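Local coordinates for protein EchA1_1 (Mycobacterium avium subsp. paratuberculosis, PDB 3R9T) that probably hydrates trans-2-enoyl-CoA thioesters to (3S)-3-hydroxyacyl-CoA in fatty acid metabolism, as a member of the enoyl-CoA hydratase/isomerase (crotonase) family, at residues S191-D194 and A195-L199; V126-D129 and E130-F134; A175-D179 and W180-N184; E14-N18 and V19-T23; N31-A35 and A36-G40. All coordinates share one frame; numbering follows the deposited sequence. Where two conformers were deposited one is given.

Five short-range contacts illustrate how a crotonase-like fold secures its turns and helix ends. Interactions 2 and 4 both belong to the six-stranded sheet but lie about 20 Å apart between centres: the first is a mostly buried turn leaving strand 125-129, the second a hairpin whose charged side chains reach the surface. Interaction 1, a partly buried helix start, touches both and rests on the sheet. Interactions 3 and 5 treat opposite helix ends on opposite sides of the chain's centre, a glycine-dependent C-terminal stop against a side-chain N-cap. Salt bridges mark 2, 3 and 4, whereas 1 and 5 depend on backbone bonds, aliphatic packing and, in 5, one amide.

Interaction 1: S191-D194 and A195-L199; sequences SVLD and AALAL
Leu193 and Leu197 sit one turn apart at the start of alpha helix 192-204, which packs on the sheet of this crotonase fold and shows the sidedness of an amphipathic helix. CD1 of Leu193 reaches CG of Leu197 at 4.2 Å, yet the two chains leave the helix differently. Leu193 swings CG to the far side of CA from its own N (chi1 -175°), which carries CD1 toward Leu197. Leu197 instead holds CG opposite its carbonyl carbon (chi1 -71°), so that this branch point leans back over the preceding turn, 3.4 Å from Leu193 O. Both leucines pack on Val21 of strand 19-24 and on Arg16 beside it. Farther round the helix, small and branched residues approach the neighbouring strands: Val192 and Ala196 touch Ala107, and Ala195 touches Val127. Asp194 and Ala198 occupy the exposed side, where the carbonyl O of Asp194 accepts from Ala198 N at 3.0 Å. Ser191 stands at the N-cap position without capping through its side chain; its OG is bonded instead to Glu188 O. What Ser191 does contribute is its carbonyl: Ala195 N meets Ser191 O at 3.0 Å, with an N-H...O angle of 163°.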
loop_
_atom_site.group_PDB
_atom_site.type_symbol
_atom_site.label_atom_id
_atom_site.label_comp_id
_atom_site.label_asym_id
_atom_site.label_seq_id
_atom_site.Cartn_x
_atom_site.Cartn_y
_atom_site.Cartn_z
ATOM N N SER B 191 23.463 9.654 16.627
ATOM C CA SER B 191 24.193 9.258 15.401
ATOM C C SER B 191 23.382 9.464 14.113
ATOM O O SER B 191 23.790 8.997 13.039
ATOM C CB SER B 191 24.656 7.790 15.481
ATOM O OG SER B 191 23.584 6.867 15.361
ATOM N N VAL B 192 22.253 10.169 14.201
ATOM C CA VAL B 192 21.313 10.201 13.061
ATOM C C VAL B 192 21.883 10.886 11.810
ATOM O O VAL B 192 21.661 10.409 10.698
ATOM C CB VAL B 192 19.904 10.752 13.411
ATOM C CG1 VAL B 192 19.861 12.288 13.377
ATOM C CG2 VAL B 192 18.887 10.187 12.429
ATOM N N LEU B 193 22.661 11.953 11.972
ATOM C CA LEU B 193 23.239 12.599 10.796
ATOM C C LEU B 193 24.261 11.712 10.092
ATOM O O LEU B 193 24.223 11.565 8.860
ATOM C CB LEU B 193 23.842 13.961 11.140
ATOM C CG LEU B 193 24.369 14.749 9.931
ATOM C CD1 LEU B 193 23.325 14.888 8.796
ATOM C CD2 LEU B 193 24.874 16.123 10.370
ATOM N N ASP B 194 25.183 11.131 10.858
ATOM C CA ASP B 194 26.160 10.215 10.271
ATOM C C ASP B 194 25.499 9.041 9.551
ATOM O O ASP B 194 25.917 8.673 8.451
ATOM C CB ASP B 194 27.138 9.689 11.323
ATOM C CG ASP B 194 28.202 10.698 11.698
ATOM O OD1 ASP B 194 28.435 11.677 10.951
ATOM O OD2 ASP B 194 28.827 10.489 12.759
ATOM N N ALA B 195 24.461 8.476 10.168
ATOM C CA ALA B 195 23.729 7.363 9.574
ATOM C C ALA B 195 23.053 7.793 8.279
ATOM O O ALA B 195 23.053 7.054 7.283
ATOM C CB ALA B 195 22.703 6.831 10.555
ATOM N N ALA B 196 22.483 8.994 8.275
ATOM C CA ALA B 196 21.826 9.499 7.066
ATOM C C ALA B 196 22.826 9.773 5.939
ATOM O O ALA B 196 22.533 9.535 4.778
ATOM C CB ALA B 196 21.016 10.754 7.375
ATOM N N LEU B 197 23.991 10.312 6.268
ATOM C CA LEU B 197 25.036 10.518 5.264
ATOM C C LEU B 197 25.523 9.186 4.683
ATOM O O LEU B 197 25.856 9.103 3.494
ATOM C CB LEU B 197 26.205 11.301 5.864
ATOM C CG LEU B 197 25.894 12.775 6.153
ATOM C CD1 LEU B 197 27.080 13.402 6.909
ATOM C CD2 LEU B 197 25.562 13.575 4.893
ATOM N N ALA B 198 25.566 8.142 5.512
ATOM C CA ALA B 198 25.959 6.820 5.026
ATOM C C ALA B 198 24.910 6.267 4.043
ATOM O O ALA B 198 25.255 5.684 3.007
ATOM C CB ALA B 198 26.162 5.859 6.187
ATOM N N LEU B 199 23.632 6.443 4.379
ATOM C CA LEU B 199 22.555 6.049 3.468
ATOM C C LEU B 199 22.627 6.877 2.172
ATOM O O LEU B 199 22.486 6.338 1.068
ATOM C CB LEU B 199 21.187 6.215 4.134
ATOM C CG LEU B 199 19.957 5.819 3.306
ATOM C CD1 LEU B 199 20.088 4.353 2.819
ATOM C CD2 LEU B 199 18.688 6.002 4.126
#

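Interaction 2: V126-D129 and E130-F134; sequences VVAD and ERAQF
A type I beta turn from Asp129 to Ala132 leads the chain out of strand 125-129 toward strand 133-135, the two segments running 124° apart, and it is closed by Ala132 N giving to Asp129 O at 2.9 Å. The side chain of Asp129 adds a second turn beside this one: OD1 accepts from Arg131 N at 2.9 Å through its anti lone pair, which makes an Asx turn. With CG held opposite the backbone N (chi1 -169°), the carboxylate lies over the turn, where Arg131 grips it side-on. NE meets OD1 of Asp129 at 2.9 Å, and NH2 of Arg131 meets OD2 of Asp129 at 2.8 Å, both almost straight. Each oxygen lies in the guanidinium plane, but the carboxylate is twisted 33° from that plane, so the nitrogens approach its syn sides from out of plane. A bend at chi3 folds the arginine back to this position. The inner side of the turn is apolar: Ala128 CB lies at the ring edge of Phe134, 4.0 Å from CZ, and 4.2 Å from Ala132 CB. Val108 of strand 104-108 packs against both alanines and the ring. Outside the turn, Asp129 OD2 also accepts from Gly190 N, while Arg131 NH1 forms a salt bridge with Asp64. A largely buried carboxylate held by NE, NH2 and two backbone N-H groups has its rotation fixed, and this surplus of donors probably keeps it ionised.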
loop_
_atom_site.group_PDB
_atom_site.type_symbol
_atom_site.label_atom_id
_atom_site.label_comp_id
_atom_site.label_asym_id
_atom_site.label_seq_id
_atom_site.Cartn_x
_atom_site.Cartn_y
_atom_site.Cartn_z
ATOM N N VAL B 126 13.829 7.836 5.456
ATOM C CA VAL B 126 13.919 8.333 6.837
ATOM C C VAL B 126 14.832 7.457 7.701
ATOM O O VAL B 126 14.631 6.255 7.795
ATOM C CB VAL B 126 12.535 8.394 7.528
ATOM C CG1 VAL B 126 12.642 9.088 8.855
ATOM C CG2 VAL B 126 11.506 9.130 6.627
ATOM N N VAL B 127 15.792 8.103 8.354
ATOM C CA VAL B 127 16.599 7.503 9.413
ATOM C C VAL B 127 16.252 8.239 10.716
ATOM O O VAL B 127 16.220 9.476 10.734
ATOM C CB VAL B 127 18.079 7.658 9.073
ATOM C CG1 VAL B 127 18.979 7.040 10.158
ATOM C CG2 VAL B 127 18.347 7.040 7.708
ATOM N N ALA B 128 15.981 7.500 11.792
ATOM C CA ALA B 128 15.575 8.120 13.055
ATOM C C ALA B 128 16.428 7.689 14.233
ATOM O O ALA B 128 16.723 6.516 14.395
ATOM C CB ALA B 128 14.136 7.796 13.352
ATOM N N ASP B 129 16.794 8.667 15.053
ATOM C CA ASP B 129 17.281 8.457 16.410
ATOM C C ASP B 129 16.263 7.581 17.169
ATOM O O ASP B 129 15.050 7.784 17.045
ATOM C CB ASP B 129 17.424 9.845 17.050
ATOM C CG ASP B 129 18.168 9.832 18.364
ATOM O OD1 ASP B 129 17.664 9.216 19.328
ATOM O OD2 ASP B 129 19.234 10.486 18.439
ATOM N N GLU B 130 16.756 6.619 17.949
ATOM C CA GLU B 130 15.917 5.687 18.717
ATOM C C GLU B 130 14.920 6.436 19.603
ATOM O O GLU B 130 13.865 5.910 19.931
ATOM C CB GLU B 130 16.784 4.732 19.569
ATOM C CG GLU B 130 17.781 5.446 20.511
ATOM C CD GLU B 130 18.656 4.502 21.343
ATOM O OE1 GLU B 130 18.104 3.585 21.989
ATOM O OE2 GLU B 130 19.899 4.705 21.368
ATOM N N ARG B 131 15.275 7.660 19.995
ATOM C CA ARG B 131 14.425 8.479 20.862
ATOM C C ARG B 131 13.273 9.188 20.143
ATOM O O ARG B 131 12.367 9.723 20.789
ATOM C CB ARG B 131 15.271 9.537 21.563
ATOM C CG ARG B 131 16.280 8.998 22.554
ATOM C CD ARG B 131 17.235 10.110 22.970
ATOM N NE ARG B 131 18.038 10.585 21.846
ATOM C CZ ARG B 131 18.920 11.576 21.916
ATOM N NH1 ARG B 131 19.134 12.208 23.071
ATOM N NH2 ARG B 131 19.595 11.941 20.829
ATOM N N ALA B 132 13.320 9.220 18.816
ATOM C CA ALA B 132 12.333 9.980 18.043
ATOM C C ALA B 132 10.947 9.413 18.220
ATOM O O ALA B 132 10.771 8.208 18.341
ATOM C CB ALA B 132 12.689 10.001 16.563
ATOM N N GLN B 133 9.980 10.319 18.252
ATOM C CA GLN B 133 8.570 10.004 18.315
ATOM C C GLN B 133 7.855 10.640 17.113
ATOM O O GLN B 133 8.108 11.797 16.761
ATOM C CB GLN B 133 8.010 10.570 19.618
ATOM C CG GLN B 133 6.596 10.169 19.918
ATOM C CD GLN B 133 6.162 10.564 21.325
ATOM O OE1 GLN B 133 5.984 11.743 21.622
ATOM N NE2 GLN B 133 5.978 9.573 22.190
ATOM N N PHE B 134 6.969 9.872 16.490
ATOM C CA PHE B 134 6.198 10.320 15.339
ATOM C C PHE B 134 4.733 10.389 15.719
ATOM O O PHE B 134 4.341 9.886 16.772
ATOM C CB PHE B 134 6.379 9.361 14.174
ATOM C CG PHE B 134 7.789 9.305 13.672
ATOM C CD1 PHE B 134 8.222 10.187 12.697
ATOM C CD2 PHE B 134 8.697 8.416 14.210
ATOM C CE1 PHE B 134 9.536 10.181 12.244
ATOM C CE2 PHE B 134 10.021 8.392 13.743
ATOM C CZ PHE B 134 10.435 9.268 12.762
#

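Interaction 3: A175-D179 and W180-N184; sequences AAARD and WGLIN
Ala177 and Leu182 bracket a Schellman motif, a common way to end an alpha helix, here at the C-terminal end of helix 174-180. The innermost shell is backbone. Ala177 O receives Leu182 N at 3.0 Å, a bond weakened by its angle, and further weak bonds come to it from Gly181 N and Ile183 N; Gly181 N gives also to Arg178 O at 3.1 Å. Gly181 makes the reversal with a positive phi of 95°, a conformation in which a CB would press on the carbonyl O before it. Side chains seal the reversal. CB of Ala177 lies 4.0 Å from Leu182 CD2, the apolar pair usual across this motif, and 4.0 Å from CG1 of Ile183. Ile183 holds CG1 between its own N and carbonyl carbon (chi1 67°), which lays that branch against the last helical turn, beside Arg178 N. Farther out, Leu157 touches Trp180 and Leu182, and Val126, Ala128 and Phe134 pack on Ile183. Asn184 binds Val126 N through OD1 and Lys160 O of the second subunit through ND2, tying the exit to strand 125-129 and to the trimer interface. Arg178 NH2 pairs with Asp179 OD1 at 2.9 Å. One water joins Arg178 O to Ile183 O; another donates to Asn184 O at 2.6 Å and accepts weakly from Arg178 NH1 at 3.3 Å.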
loop_
_atom_site.group_PDB
_atom_site.type_symbol
_atom_site.label_atom_id
_atom_site.label_comp_id
_atom_site.label_asym_id
_atom_site.label_seq_id
_atom_site.Cartn_x
_atom_site.Cartn_y
_atom_site.Cartn_z
ATOM N N ALA B 175 10.797 2.735 16.697
ATOM C CA ALA B 175 10.791 1.315 16.438
ATOM C C ALA B 175 9.509 0.859 15.732
ATOM O O ALA B 175 9.570 0.104 14.773
ATOM C CB ALA B 175 10.956 0.575 17.733
ATOM N N ALA B 176 8.357 1.322 16.209
ATOM C CA ALA B 176 7.082 0.919 15.596
ATOM C C ALA B 176 6.993 1.483 14.169
ATOM O O ALA B 176 6.514 0.803 13.251
ATOM C CB ALA B 176 5.884 1.388 16.435
ATOM N N ALA B 177 7.463 2.714 13.990
ATOM C CA ALA B 177 7.500 3.316 12.654
ATOM C C ALA B 177 8.344 2.477 11.723
ATOM O O ALA B 177 7.954 2.229 10.579
ATOM C CB ALA B 177 8.024 4.735 12.710
ATOM N N ARG B 178 9.489 2.009 12.209
ATOM C CA ARG B 178 10.353 1.172 11.395
ATOM C C ARG B 178 9.709 -0.176 11.098
ATOM O O ARG B 178 9.811 -0.669 9.982
ATOM C CB ARG B 178 11.712 0.970 12.068
ATOM C CG ARG B 178 12.770 0.399 11.149
ATOM C CD ARG B 178 13.514 -0.740 11.779
ATOM N NE ARG B 178 12.623 -1.843 12.132
ATOM C CZ ARG B 178 12.381 -2.920 11.389
ATOM N NH1 ARG B 178 12.954 -3.097 10.200
ATOM N NH2 ARG B 178 11.548 -3.840 11.851
ATOM N N ASP B 179 9.042 -0.768 12.083
ATOM C CA ASP B 179 8.413 -2.073 11.896
ATOM C C ASP B 179 7.357 -2.056 10.806
ATOM O O ASP B 179 7.167 -3.057 10.110
ATOM C CB ASP B 179 7.733 -2.546 13.187
ATOM C CG ASP B 179 8.713 -2.850 14.300
ATOM O OD1 ASP B 179 9.918 -3.020 14.042
ATOM O OD2 ASP B 179 8.261 -2.922 15.467
ATOM N N TRP B 180 6.642 -0.950 10.688
ATOM C CA TRP B 180 5.529 -0.866 9.743
ATOM C C TRP B 180 6.044 -0.536 8.344
ATOM O O TRP B 180 5.325 -0.679 7.352
ATOM C CB TRP B 180 4.457 0.119 10.229
ATOM C CG TRP B 180 3.645 -0.428 11.398
ATOM C CD1 TRP B 180 3.524 0.106 12.662
ATOM C CD2 TRP B 180 2.883 -1.639 11.405
ATOM N NE1 TRP B 180 2.726 -0.699 13.438
ATOM C CE2 TRP B 180 2.330 -1.781 12.693
ATOM C CE3 TRP B 180 2.632 -2.628 10.449
ATOM C CZ2 TRP B 180 1.532 -2.862 13.041
ATOM C CZ3 TRP B 180 1.843 -3.702 10.797
ATOM C CH2 TRP B 180 1.296 -3.806 12.081
ATOM N N GLY B 181 7.299 -0.109 8.262
ATOM C CA GLY B 181 7.927 0.206 6.965
ATOM C C GLY B 181 7.827 1.672 6.620
ATOM O O GLY B 181 8.139 2.123 5.513
ATOM N N LEU B 182 7.430 2.439 7.608
ATOM C CA LEU B 182 7.351 3.884 7.481
ATOM C C LEU B 182 8.640 4.746 7.537
ATOM O O LEU B 182 8.704 5.874 6.998
ATOM C CB LEU B 182 6.494 4.360 8.614
ATOM C CG LEU B 182 6.347 5.875 8.700
ATOM C CD1 LEU B 182 5.612 6.396 7.431
ATOM C CD2 LEU B 182 5.623 6.298 9.969
ATOM N N ILE B 183 9.594 4.302 8.328
ATOM C CA ILE B 183 10.938 4.848 8.284
ATOM C C ILE B 183 11.802 3.663 7.922
ATOM O O ILE B 183 11.354 2.501 8.002
ATOM C CB ILE B 183 11.366 5.520 9.597
ATOM C CG1 ILE B 183 11.507 4.494 10.726
ATOM C CG2 ILE B 183 10.385 6.663 9.957
ATOM C CD1 ILE B 183 12.170 5.080 11.977
ATOM N N ASN B 184 13.038 3.954 7.531
ATOM C CA ASN B 184 13.968 2.930 7.059
ATOM C C ASN B 184 14.844 2.291 8.114
ATOM O O ASN B 184 15.136 1.081 8.023
ATOM C CB ASN B 184 14.843 3.523 5.976
ATOM C CG ASN B 184 14.045 3.907 4.747
ATOM O OD1 ASN B 184 13.627 5.055 4.609
ATOM N ND2 ASN B 184 13.791 2.936 3.868
HETATM O O HOH W 1 11.211 0.006 7.567
HETATM O O HOH W 2 15.546 -1.330 9.042
#

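Interaction 4: E14-N18 and V19-T23; sequences ERRGN and VMVIT
Glu14 faces Val21, and Arg16 faces Val19, in a tight beta hairpin with a two-residue loop that forms one edge of the main sheet. Backbone bonds come first. Val21 N gives to Glu14 O at 2.7 Å and Glu14 N to Val21 O at 2.9 Å; nearer the loop, Arg16 N and Val19 O pair at 2.8 Å, and Val19 N returns to Arg16 O at 3.1 Å, closing a type II' turn. Gly17 takes the first corner of that turn with positive phi. Arg15 and Met20 form the intervening non-hydrogen-bonded pair, where CA-H groups of both residues point at carbonyl oxygens of the opposite strand.

Aliphatic contacts follow the alternation of faces. The Glu14 chain runs beside Val21 in the same direction, its CG 3.9 Å from Val21 CB, while Arg16 crosses Val21 obliquely, CG to CG2 3.7 Å. Both valines and Arg16 belong to the face toward helix 192-204. Met20, on the other face, packs on Ala44 and Ala48 of helix 35-50.

Charged contacts complete the hairpin. Arg16, bent at chi2, directs NH1 to Glu14 OE2 at 2.9 Å; NE approaches the same oxygen so closely that its exact distance is doubtful. Arg15 curls over the loop, and NE gives to Gly17 O at 2.8 Å, with NH1 and NH2 bridged to Asp51 and Glu53. Arg16 lays methylene carbon on Val21 while its guanidinium pairs with Glu14. The two arginines turn to opposite faces of the sheet, each with its own acidic partners, Glu14 for Arg16 and Asp51 with Glu53 for Arg15, which probably balances their charge locally.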
loop_
_atom_site.group_PDB
_atom_site.type_symbol
_atom_site.label_atom_id
_atom_site.label_comp_id
_atom_site.label_asym_id
_atom_site.label_seq_id
_atom_site.Cartn_x
_atom_site.Cartn_y
_atom_site.Cartn_z
ATOM N N GLU B 14 24.342 23.374 4.334
ATOM C CA GLU B 14 25.772 23.116 4.303
ATOM C C GLU B 14 26.020 21.918 3.390
ATOM O O GLU B 14 25.103 21.142 3.120
ATOM C CB GLU B 14 26.308 22.899 5.729
ATOM C CG GLU B 14 26.034 21.553 6.375
ATOM C CD GLU B 14 26.792 21.389 7.683
ATOM O OE1 GLU B 14 26.687 22.273 8.563
ATOM O OE2 GLU B 14 27.502 20.375 7.831
ATOM N N ARG B 15 27.241 21.787 2.892
ATOM C CA ARG B 15 27.578 20.699 1.978
ATOM C C ARG B 15 28.558 19.743 2.643
ATOM O O ARG B 15 29.606 20.166 3.133
ATOM C CB ARG B 15 28.158 21.255 0.671
ATOM C CG ARG B 15 27.110 21.499 -0.403
ATOM C CD ARG B 15 26.892 20.249 -1.246
ATOM N NE ARG B 15 27.921 20.109 -2.274
ATOM C CZ ARG B 15 27.941 20.780 -3.424
ATOM N NH1 ARG B 15 26.985 21.656 -3.722
ATOM N NH2 ARG B 15 28.929 20.581 -4.287
ATOM N N ARG B 16 28.198 18.461 2.690
ATOM C CA ARG B 16 29.126 17.410 3.093
ATOM C C ARG B 16 29.430 16.650 1.822
ATOM O O ARG B 16 28.670 15.755 1.440
ATOM C CB ARG B 16 28.519 16.437 4.110
ATOM C CG ARG B 16 27.967 17.036 5.383
ATOM C CD ARG B 16 29.044 17.542 6.306
ATOM N NE ARG B 16 28.440 18.111 7.509
ATOM C CZ ARG B 16 28.306 17.491 8.683
ATOM N NH1 ARG B 16 27.727 18.132 9.691
ATOM N NH2 ARG B 16 28.744 16.248 8.866
ATOM N N GLY B 17 30.518 17.008 1.149
ATOM C CA GLY B 17 30.827 16.411 -0.149
ATOM C C GLY B 17 29.708 16.688 -1.143
ATOM O O GLY B 17 29.359 17.849 -1.359
ATOM N N ASN B 18 29.115 15.631 -1.713
ATOM C CA ASN B 18 28.011 15.778 -2.684
ATOM C C ASN B 18 26.595 15.730 -2.090
ATOM O O ASN B 18 25.608 15.603 -2.829
ATOM C CB ASN B 18 28.127 14.754 -3.819
ATOM C CG ASN B 18 28.067 13.297 -3.340
ATOM O OD1 ASN B 18 27.629 12.997 -2.226
ATOM N ND2 ASN B 18 28.508 12.388 -4.201
ATOM N N VAL B 19 26.511 15.831 -0.763
ATOM C CA VAL B 19 25.232 15.858 -0.049
ATOM C C VAL B 19 25.023 17.248 0.495
ATOM O O VAL B 19 25.917 17.819 1.123
ATOM C CB VAL B 19 25.202 14.889 1.166
ATOM C CG1 VAL B 19 23.836 14.938 1.879
ATOM C CG2 VAL B 19 25.520 13.475 0.732
ATOM N N MET B 20 23.851 17.808 0.249
ATOM C CA MET B 20 23.480 19.025 0.925
ATOM C C MET B 20 22.755 18.642 2.184
ATOM O O MET B 20 21.778 17.888 2.135
ATOM C CB MET B 20 22.573 19.880 0.067
ATOM C CG MET B 20 22.113 21.124 0.774
ATOM S SD MET B 20 20.885 22.033 -0.160
ATOM C CE MET B 20 21.965 22.933 -1.288
ATOM N N VAL B 21 23.220 19.183 3.301
ATOM C CA VAL B 21 22.557 18.996 4.576
ATOM C C VAL B 21 21.807 20.279 4.927
ATOM O O VAL B 21 22.411 21.358 5.052
ATOM C CB VAL B 21 23.564 18.650 5.687
ATOM C CG1 VAL B 21 22.875 18.546 7.044
ATOM C CG2 VAL B 21 24.306 17.366 5.350
ATOM N N ILE B 22 20.492 20.146 5.077
ATOM C CA ILE B 22 19.610 21.248 5.454
ATOM C C ILE B 22 19.184 21.071 6.907
ATOM O O ILE B 22 18.603 20.043 7.257
ATOM C CB ILE B 22 18.330 21.252 4.580
ATOM C CG1 ILE B 22 18.691 21.361 3.106
ATOM C CG2 ILE B 22 17.391 22.396 4.969
ATOM C CD1 ILE B 22 17.472 21.365 2.161
ATOM N N THR B 23 19.445 22.067 7.750
ATOM C CA THR B 23 19.160 21.946 9.171
ATOM C C THR B 23 18.134 22.996 9.588
ATOM O O THR B 23 18.373 24.202 9.424
ATOM C CB THR B 23 20.454 22.094 10.011
ATOM O OG1 THR B 23 21.447 21.150 9.576
ATOM C CG2 THR B 23 20.160 21.889 11.487
#

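Interaction 5: N31-A35 and A36-G40; sequences NAINA and AVSIG
Asn34 caps the first turn of helix 35-50, which follows strand 19-24 in this crotonase fold. The N-cap bond is well directed: OD1 of Asn34 accepts from Val37 N at 3.0 Å, with an N-H...O angle of 165°. The amide reaches it because CG sits between the backbone N and the carbonyl carbon (chi1 66°), turning OD1 toward the helix start. Asn34 O simultaneously takes Ser38 N at 3.0 Å, so one residue occupies two N-H groups of the first turn. Next to the cap lies the tightly packed side. Ile33 and Val37 cross at about a right angle, CD1 against CG1 at 3.6 Å, and CG2 of Ile33 rests 3.8 Å from Ser38 OG. That hydroxyl is bonded to Leu82 O, and Leu82 lines the pocket that holds benzoic acid, which puts this half of the contact near the ligand, about 8 Å from the Ile33 side chain. The other half is more open to solvent. Ala36 is exposed, its CB 3.5 Å from Asn34 OD1. Ala35 and Ile39 are partly exposed, Ile39 also touching Pro85, and there Ile39 N gives to Ala35 O at 3.0 Å while Ile39 CG1 lies 3.3 Å from that oxygen.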
loop_
_atom_site.group_PDB
_atom_site.type_symbol
_atom_site.label_atom_id
_atom_site.label_comp_id
_atom_site.label_asym_id
_atom_site.label_seq_id
_atom_site.Cartn_x
_atom_site.Cartn_y
_atom_site.Cartn_z
ATOM N N ASN B 31 12.112 23.610 16.843
ATOM C CA ASN B 31 12.251 23.515 15.399
ATOM C C ASN B 31 10.901 23.484 14.697
ATOM O O ASN B 31 10.759 22.862 13.646
ATOM C CB ASN B 31 13.140 22.316 15.024
ATOM C CG ASN B 31 14.612 22.557 15.354
ATOM O OD1 ASN B 31 15.133 23.658 15.161
ATOM N ND2 ASN B 31 15.283 21.528 15.850
ATOM N N ALA B 32 9.925 24.184 15.275
ATOM C CA ALA B 32 8.607 24.321 14.673
ATOM C C ALA B 32 8.694 25.132 13.387
ATOM O O ALA B 32 9.531 26.027 13.245
ATOM C CB ALA B 32 7.615 24.963 15.662
ATOM N N ILE B 33 7.821 24.801 12.447
ATOM C CA ILE B 33 7.835 25.436 11.136
ATOM C C ILE B 33 7.110 26.767 11.136
ATOM O O ILE B 33 5.942 26.854 11.510
ATOM C CB ILE B 33 7.182 24.565 10.063
ATOM C CG1 ILE B 33 7.854 23.199 10.009
ATOM C CG2 ILE B 33 7.292 25.232 8.681
ATOM C CD1 ILE B 33 9.371 23.251 9.794
ATOM N N ASN B 34 7.818 27.794 10.681
ATOM C CA ASN B 34 7.207 29.059 10.303
ATOM C C ASN B 34 7.725 29.491 8.918
ATOM O O ASN B 34 8.533 28.791 8.285
ATOM C CB ASN B 34 7.505 30.131 11.365
ATOM C CG ASN B 34 8.983 30.496 11.441
ATOM O OD1 ASN B 34 9.789 30.064 10.620
ATOM N ND2 ASN B 34 9.342 31.297 12.438
ATOM N N ALA B 35 7.275 30.659 8.463
ATOM C CA ALA B 35 7.697 31.187 7.155
ATOM C C ALA B 35 9.222 31.298 6.967
ATOM O O ALA B 35 9.725 31.055 5.872
ATOM C CB ALA B 35 7.027 32.536 6.887
ATOM N N ALA B 36 9.948 31.672 8.021
ATOM C CA ALA B 36 11.410 31.780 7.956
ATOM C C ALA B 36 12.092 30.417 7.696
ATOM O O ALA B 36 13.041 30.320 6.914
ATOM C CB ALA B 36 11.952 32.415 9.240
ATOM N N VAL B 37 11.600 29.370 8.355
ATOM C CA VAL B 37 12.096 28.018 8.117
ATOM C C VAL B 37 11.781 27.619 6.671
ATOM O O VAL B 37 12.629 27.074 5.965
ATOM C CB VAL B 37 11.479 26.997 9.095
ATOM C CG1 VAL B 37 11.933 25.559 8.752
ATOM C CG2 VAL B 37 11.803 27.355 10.571
ATOM N N SER B 38 10.569 27.926 6.220
ATOM C CA SER B 38 10.173 27.576 4.862
ATOM C C SER B 38 11.055 28.225 3.805
ATOM O O SER B 38 11.337 27.631 2.772
ATOM C CB SER B 38 8.699 27.912 4.614
ATOM O OG SER B 38 7.878 27.237 5.546
ATOM N N ILE B 39 11.497 29.446 4.072
ATOM C CA ILE B 39 12.404 30.140 3.165
ATOM C C ILE B 39 13.738 29.427 3.067
ATOM O O ILE B 39 14.243 29.186 1.967
ATOM C CB ILE B 39 12.613 31.597 3.614
ATOM C CG1 ILE B 39 11.355 32.403 3.302
ATOM C CG2 ILE B 39 13.817 32.222 2.917
ATOM C CD1 ILE B 39 11.266 33.744 4.039
ATOM N N GLY B 40 14.297 29.087 4.219
ATOM C CA GLY B 40 15.582 28.412 4.280
ATOM C C GLY B 40 15.569 27.050 3.620
ATOM O O GLY B 40 16.467 26.702 2.859
#